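Local coordinates for protein-tyrosine-phosphatase (Vibrio vulnificus, PDB 7DHE) that probably hydrolyses phosphotyrosine in proteins to tyrosine and phosphate, and is a low molecular weight protein-tyrosine-phosphatase, at residues V13-R18 / E68-Q73; M89-M94 / Q117-D122. One frame throughout, in Å; residues are numbered along the deposited sequence.

Overall arrangement
From the N terminus, strand 7-12 runs into the phosphate-binding loop 13-18, which leads into helix 18-29. Contact 1 closes when the chain, having passed through helix 18-29, strand 34-39 and helix 54-61, brings loop 68-73 back against that turn. After helix 77-81 the chain enters the sheet again as strand 85-88, and contact 2 closes a shorter excursion through helix 93-100 and strand 108-110, laying 117-122 against the turn at 89-94. The two closures follow one another without nesting or crossing. They meet at Arg18, which grips the bound benzylphosphonic acid and also reaches both segments of contact 2, tying the phosphate loop to the segment that carries the presumed proton donor, Asp122.

Contact 1. Residues V13-R18 / E68-Q73; sequences VGNICR and ENHQSQ. With B85 (benzylphosphonic acid), chain E.
Asn15 reaches from 13-18 between Ser72 and His70. CB lies 3.5 Å from Ser72 OG. CG stands 3.6 Å from His70 NE2, the amide and imidazole planes being almost perpendicular (81°). With CG anti to the backbone N (chi1 -166°), OD1 takes Gln73 N at 2.9 Å on an in-plane lone pair, while ND2 is handed on to Ser19 OG and Ser37 OG. An amide suits this place because it both accepts and donates.

Cys12 to Arg18 forms the C-X5-R phosphate-binding loop of this family. Its backbone nitrogens turn inward: Ile16 N and Cys17 N each reach phosphonate O10 at 3.2 Å, and Arg18 adds its backbone N and NE to O9 and its NH2 to O11. Gly14, lacking a side chain, lets the benzyl ring lie close to the main chain. On the outer side, two carbonyls are held by the second segment. The short serine hydroxyl suits a carbonyl near its own backbone: Ser72 OG donates to Gly14 O at 2.8 Å. His70 offers an N-H at the end of a rigid ring, and NE2 donates to Asn15 O at 2.8 Å, the oxygen sitting at the ring edge near its plane, while the donor lies tilted from the carbonyl plane.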
loop_
_atom_site.group_PDB
_atom_site.type_symbol
_atom_site.label_atom_id
_atom_site.label_comp_id
_atom_site.label_asym_id
_atom_site.label_seq_id
_atom_site.Cartn_x
_atom_site.Cartn_y
_atom_site.Cartn_z
ATOM N N VAL A 13 -1.908 1.436 7.429
ATOM C CA VAL A 13 -2.667 2.122 8.463
ATOM C C VAL A 13 -2.550 3.667 8.372
ATOM O O VAL A 13 -3.580 4.333 8.529
ATOM C CB VAL A 13 -2.505 1.585 9.909
ATOM C CG1 VAL A 13 -1.680 0.305 10.022
ATOM C CG2 VAL A 13 -2.181 2.654 10.948
ATOM N N GLY A 14 -1.368 4.212 8.096
ATOM C CA GLY A 14 -1.283 5.656 8.017
ATOM C C GLY A 14 -1.310 6.218 6.622
ATOM O O GLY A 14 -1.534 7.423 6.456
ATOM N N ASN A 15 -1.035 5.379 5.615
ATOM C CA ASN A 15 -0.928 5.795 4.203
ATOM C C ASN A 15 0.181 6.836 3.997
ATOM O O ASN A 15 0.039 7.762 3.210
ATOM C CB ASN A 15 -2.270 6.255 3.626
ATOM C CG ASN A 15 -2.323 6.370 2.120
ATOM O OD1 ASN A 15 -2.923 7.292 1.546
ATOM N ND2 ASN A 15 -1.720 5.417 1.442
ATOM N N ILE A 16 1.309 6.662 4.693
ATOM C CA ILE A 16 2.458 7.557 4.549
ATOM C C ILE A 16 3.750 6.773 4.262
ATOM O O ILE A 16 4.709 7.351 3.753
ATOM C CB ILE A 16 2.615 8.547 5.759
ATOM C CG1 ILE A 16 2.672 7.771 7.122
ATOM C CG2 ILE A 16 1.505 9.597 5.745
ATOM C CD1 ILE A 16 3.212 8.480 8.221
ATOM N N CYS A 17 3.794 5.485 4.619
ATOM C CA CYS A 17 5.000 4.678 4.431
ATOM C C CYS A 17 4.819 3.526 3.435
ATOM O O CYS A 17 5.188 3.636 2.264
ATOM C CB CYS A 17 5.560 4.176 5.764
ATOM S SG CYS A 17 6.279 5.457 6.794
ATOM N N ARG A 18 4.289 2.420 3.919
ATOM C CA ARG A 18 4.200 1.220 3.108
ATOM C C ARG A 18 3.248 1.337 1.927
ATOM O O ARG A 18 3.647 1.034 0.798
ATOM C CB ARG A 18 3.865 0.004 3.986
ATOM C CG ARG A 18 4.943 -0.319 5.049
ATOM C CD ARG A 18 4.390 -1.270 6.059
ATOM N NE ARG A 18 3.382 -0.612 6.856
ATOM C CZ ARG A 18 2.629 -1.223 7.752
ATOM N NH1 ARG A 18 2.781 -2.515 7.985
ATOM N NH2 ARG A 18 1.720 -0.543 8.432
ATOM N N GLU A 68 6.722 11.054 -4.721
ATOM C CA GLU A 68 6.461 12.470 -4.553
ATOM C C GLU A 68 5.002 12.699 -4.928
ATOM O O GLU A 68 4.410 11.827 -5.556
ATOM C CB GLU A 68 7.345 13.274 -5.520
ATOM C CG GLU A 68 8.778 13.436 -5.091
ATOM C CD GLU A 68 9.061 14.230 -3.827
ATOM O OE1 GLU A 68 8.165 14.917 -3.284
ATOM O OE2 GLU A 68 10.246 14.227 -3.432
ATOM N N ASN A 69 4.416 13.859 -4.578
ATOM C CA ASN A 69 3.030 14.219 -4.902
ATOM C C ASN A 69 2.000 13.226 -4.310
ATOM O O ASN A 69 0.929 13.009 -4.908
ATOM C CB ASN A 69 2.816 14.363 -6.435
ATOM C CG ASN A 69 3.531 15.471 -7.141
ATOM O OD1 ASN A 69 4.750 15.455 -7.360
ATOM N ND2 ASN A 69 2.754 16.426 -7.627
ATOM N N HIS A 70 2.330 12.598 -3.158
ATOM C CA HIS A 70 1.382 11.720 -2.502
ATOM C C HIS A 70 0.594 12.495 -1.464
ATOM O O HIS A 70 1.151 13.390 -0.804
ATOM C CB HIS A 70 2.100 10.533 -1.834
ATOM C CG HIS A 70 1.175 9.650 -1.027
ATOM N ND1 HIS A 70 0.235 8.807 -1.641
ATOM C CD2 HIS A 70 1.035 9.543 0.312
ATOM C CE1 HIS A 70 -0.434 8.224 -0.658
ATOM N NE2 HIS A 70 0.016 8.616 0.532
ATOM N N GLN A 71 -0.685 12.145 -1.292
ATOM C CA GLN A 71 -1.505 12.705 -0.209
ATOM C C GLN A 71 -2.177 11.571 0.525
ATOM O O GLN A 71 -2.927 10.814 -0.103
ATOM C CB GLN A 71 -2.554 13.758 -0.648
ATOM C CG GLN A 71 -2.587 14.310 -2.058
ATOM C CD GLN A 71 -2.558 15.796 -2.035
ATOM O OE1 GLN A 71 -1.493 16.373 -2.276
ATOM N NE2 GLN A 71 -3.674 16.439 -1.655
ATOM N N SER A 72 -1.871 11.400 1.825
ATOM C CA SER A 72 -2.488 10.344 2.626
ATOM C C SER A 72 -4.001 10.498 2.646
ATOM O O SER A 72 -4.520 11.619 2.778
ATOM C CB SER A 72 -1.959 10.370 4.051
ATOM O OG SER A 72 -2.680 9.465 4.877
ATOM N N GLN A 73 -4.706 9.378 2.496
ATOM C CA GLN A 73 -6.165 9.383 2.549
ATOM C C GLN A 73 -6.707 8.258 3.407
ATOM O O GLN A 73 -6.073 7.210 3.537
ATOM C CB GLN A 73 -6.786 9.379 1.137
ATOM C CG GLN A 73 -6.765 8.038 0.408
ATOM C CD GLN A 73 -7.471 8.121 -0.912
ATOM O OE1 GLN A 73 -8.436 8.893 -1.105
ATOM N NE2 GLN A 73 -6.993 7.333 -1.856
HETATM C C1 B85 E . 1.665 5.689 9.882
HETATM C C2 B85 E . 0.826 6.089 10.912
HETATM C C3 B85 E . 0.659 5.291 12.025
HETATM C C4 B85 E . 1.322 4.085 12.104
HETATM C C5 B85 E . 2.146 3.673 11.065
HETATM C C6 B85 E . 2.331 4.472 9.940
HETATM C C7 B85 E . 3.205 4.009 8.798
HETATM P P8 B85 E . 2.323 3.053 7.562
HETATM O O9 B85 E . 3.356 2.284 6.704
HETATM O O10 B85 E . 1.665 4.096 6.624
HETATM O O11 B85 E . 1.295 2.175 8.216
#

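Contact 2. Residues M89-M94 / Q117-D122; sequences MEKGHM and QKDIPD. With B85 (benzylphosphonic acid), chain E.
The Lys91 chain curls, bent at chi3 (-83°) and again at chi4 (-67°), and these two bends carry NZ round to Asp119 and the carbonyl of Gln117. NZ donates to Gln117 O at 2.8 Å, nearly in line with the C=O bond, and makes a salt bridge to Asp119 OD1 at 3.1 Å, weak as a hydrogen bond. The same OD1 accepts Lys91 N at 2.9 Å from above the carboxylate plane (42° out of it), so one oxygen is gripped by both the backbone and the ammonium end of a single residue. Lysine suits the spot because its length and flexibility let NZ serve both acceptors while its own backbone N-H holds the carboxylate.

Next to Asp119, Ile120 N donates to Met89 O at 3.0 Å, joining the backbones directly. Beside that bond, Met89 SD lies 3.8 Å from Ile120 CD1, a flexible thioether against a branched side chain. Glu90 begins a type I turn ending at His93, over whose ring centre its CB sits. Glu90 OE1 comes to 4.5 Å from Asp119 OD2; the cost of these like charges is probably eased by Lys91 and by Arg18, whose NH1 pairs with Glu90 OE2 and probably also donates to Ile120 O. Further along, Asp122, the predicted proton donor, has its OD1 accepting Tyr124 N.

The turn leads from strand 85-88 into helix 93-100, Lys91 and Asp119 resting on Leu110 of strand 108-110, while Ile120 packs on Leu137 and Ile138 of helix 128-148.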
loop_
_atom_site.group_PDB
_atom_site.type_symbol
_atom_site.label_atom_id
_atom_site.label_comp_id
_atom_site.label_asym_id
_atom_site.label_seq_id
_atom_site.Cartn_x
_atom_site.Cartn_y
_atom_site.Cartn_z
ATOM N N MET A 89 -1.162 -4.597 3.762
ATOM C CA MET A 89 0.255 -4.803 4.061
ATOM C C MET A 89 0.477 -5.852 5.106
ATOM O O MET A 89 1.511 -6.509 5.082
ATOM C CB MET A 89 0.930 -3.481 4.453
ATOM C CG MET A 89 1.197 -2.564 3.282
ATOM S SD MET A 89 2.453 -3.268 2.203
ATOM C CE MET A 89 2.296 -2.233 0.779
ATOM N N GLU A 90 -0.491 -6.034 6.008
ATOM C CA GLU A 90 -0.460 -7.045 7.074
ATOM C C GLU A 90 -1.775 -7.823 7.113
ATOM O O GLU A 90 -2.845 -7.253 6.868
ATOM C CB GLU A 90 -0.240 -6.395 8.455
ATOM C CG GLU A 90 1.118 -5.745 8.659
ATOM C CD GLU A 90 1.290 -5.116 10.025
ATOM O OE1 GLU A 90 0.759 -5.668 11.014
ATOM O OE2 GLU A 90 1.958 -4.065 10.113
ATOM N N LYS A 91 -1.692 -9.115 7.482
ATOM C CA LYS A 91 -2.849 -10.000 7.643
ATOM C C LYS A 91 -3.827 -9.415 8.671
ATOM O O LYS A 91 -5.045 -9.519 8.482
ATOM C CB LYS A 91 -2.403 -11.406 8.077
ATOM C CG LYS A 91 -1.689 -12.204 6.980
ATOM C CD LYS A 91 -1.168 -13.578 7.452
ATOM C CE LYS A 91 0.179 -13.568 8.161
ATOM N NZ LYS A 91 1.308 -13.197 7.258
ATOM N N GLY A 92 -3.283 -8.788 9.724
ATOM C CA GLY A 92 -4.049 -8.128 10.779
ATOM C C GLY A 92 -4.924 -6.992 10.284
ATOM O O GLY A 92 -5.946 -6.681 10.905
ATOM N N HIS A 93 -4.537 -6.372 9.143
ATOM C CA HIS A 93 -5.284 -5.267 8.533
ATOM C C HIS A 93 -6.645 -5.698 7.996
ATOM O O HIS A 93 -7.530 -4.862 7.839
ATOM C CB HIS A 93 -4.454 -4.608 7.428
ATOM C CG HIS A 93 -3.192 -3.939 7.910
ATOM N ND1 HIS A 93 -2.195 -3.558 7.025
ATOM C CD2 HIS A 93 -2.806 -3.597 9.163
ATOM C CE1 HIS A 93 -1.246 -3.017 7.764
ATOM N NE2 HIS A 93 -1.563 -3.029 9.058
ATOM N N MET A 94 -6.813 -6.995 7.717
ATOM C CA MET A 94 -8.055 -7.520 7.178
ATOM C C MET A 94 -9.234 -7.305 8.111
ATOM O O MET A 94 -10.287 -6.861 7.655
ATOM C CB MET A 94 -7.909 -8.981 6.796
ATOM C CG MET A 94 -8.278 -9.219 5.393
ATOM S SD MET A 94 -6.884 -9.685 4.396
ATOM C CE MET A 94 -6.737 -11.477 4.779
ATOM N N GLN A 117 3.026 -15.285 1.590
ATOM C CA GLN A 117 2.028 -14.613 2.406
ATOM C C GLN A 117 2.687 -13.821 3.559
ATOM O O GLN A 117 2.268 -13.909 4.710
ATOM C CB GLN A 117 0.960 -15.620 2.875
ATOM C CG GLN A 117 0.229 -16.289 1.724
ATOM C CD GLN A 117 -1.157 -16.680 2.109
ATOM O OE1 GLN A 117 -1.390 -17.765 2.644
ATOM N NE2 GLN A 117 -2.095 -15.765 1.855
ATOM N N LYS A 118 3.729 -13.052 3.227
ATOM C CA LYS A 118 4.516 -12.276 4.190
ATOM C C LYS A 118 3.863 -10.962 4.551
ATOM O O LYS A 118 3.379 -10.250 3.661
ATOM C CB LYS A 118 5.925 -11.969 3.625
ATOM C CG LYS A 118 6.947 -13.081 3.714
ATOM C CD LYS A 118 8.264 -12.631 3.027
ATOM C CE LYS A 118 9.247 -13.732 2.616
ATOM N NZ LYS A 118 10.293 -13.263 1.640
ATOM N N ASP A 119 3.910 -10.608 5.843
ATOM C CA ASP A 119 3.470 -9.287 6.296
ATOM C C ASP A 119 4.647 -8.339 6.008
ATOM O O ASP A 119 5.811 -8.753 6.048
ATOM C CB ASP A 119 3.154 -9.265 7.799
ATOM C CG ASP A 119 1.787 -9.771 8.205
ATOM O OD1 ASP A 119 0.997 -10.144 7.311
ATOM O OD2 ASP A 119 1.504 -9.799 9.424
ATOM N N ILE A 120 4.341 -7.088 5.694
ATOM C CA ILE A 120 5.353 -6.088 5.444
ATOM C C ILE A 120 5.424 -5.169 6.659
ATOM O O ILE A 120 4.442 -4.502 6.983
ATOM C CB ILE A 120 5.141 -5.384 4.090
ATOM C CG1 ILE A 120 5.387 -6.424 2.977
ATOM C CG2 ILE A 120 6.115 -4.193 3.981
ATOM C CD1 ILE A 120 4.998 -6.085 1.675
ATOM N N PRO A 121 6.551 -5.186 7.385
ATOM C CA PRO A 121 6.626 -4.420 8.636
ATOM C C PRO A 121 6.652 -2.912 8.474
ATOM O O PRO A 121 7.242 -2.393 7.546
ATOM C CB PRO A 121 7.923 -4.933 9.258
ATOM C CG PRO A 121 8.789 -5.252 8.035
ATOM C CD PRO A 121 7.808 -5.910 7.112
ATOM N N ASP A 122 6.030 -2.237 9.399
ATOM C CA ASP A 122 5.990 -0.792 9.442
ATOM C C ASP A 122 7.370 -0.193 9.784
ATOM O O ASP A 122 7.900 -0.441 10.875
ATOM C CB ASP A 122 4.954 -0.367 10.477
ATOM C CG ASP A 122 4.708 1.102 10.534
ATOM O OD1 ASP A 122 5.210 1.826 9.638
ATOM O OD2 ASP A 122 4.029 1.542 11.486
HETATM C C1 B85 E . 1.665 5.689 9.882
HETATM C C2 B85 E . 0.826 6.089 10.912
HETATM C C3 B85 E . 0.659 5.291 12.025
HETATM C C4 B85 E . 1.322 4.085 12.104
HETATM C C5 B85 E . 2.146 3.673 11.065
HETATM C C6 B85 E . 2.331 4.472 9.940
HETATM C C7 B85 E . 3.205 4.009 8.798
HETATM P P8 B85 E . 2.323 3.053 7.562
HETATM O O9 B85 E . 3.356 2.284 6.704
HETATM O O10 B85 E . 1.665 4.096 6.624
HETATM O O11 B85 E . 1.295 2.175 8.216
#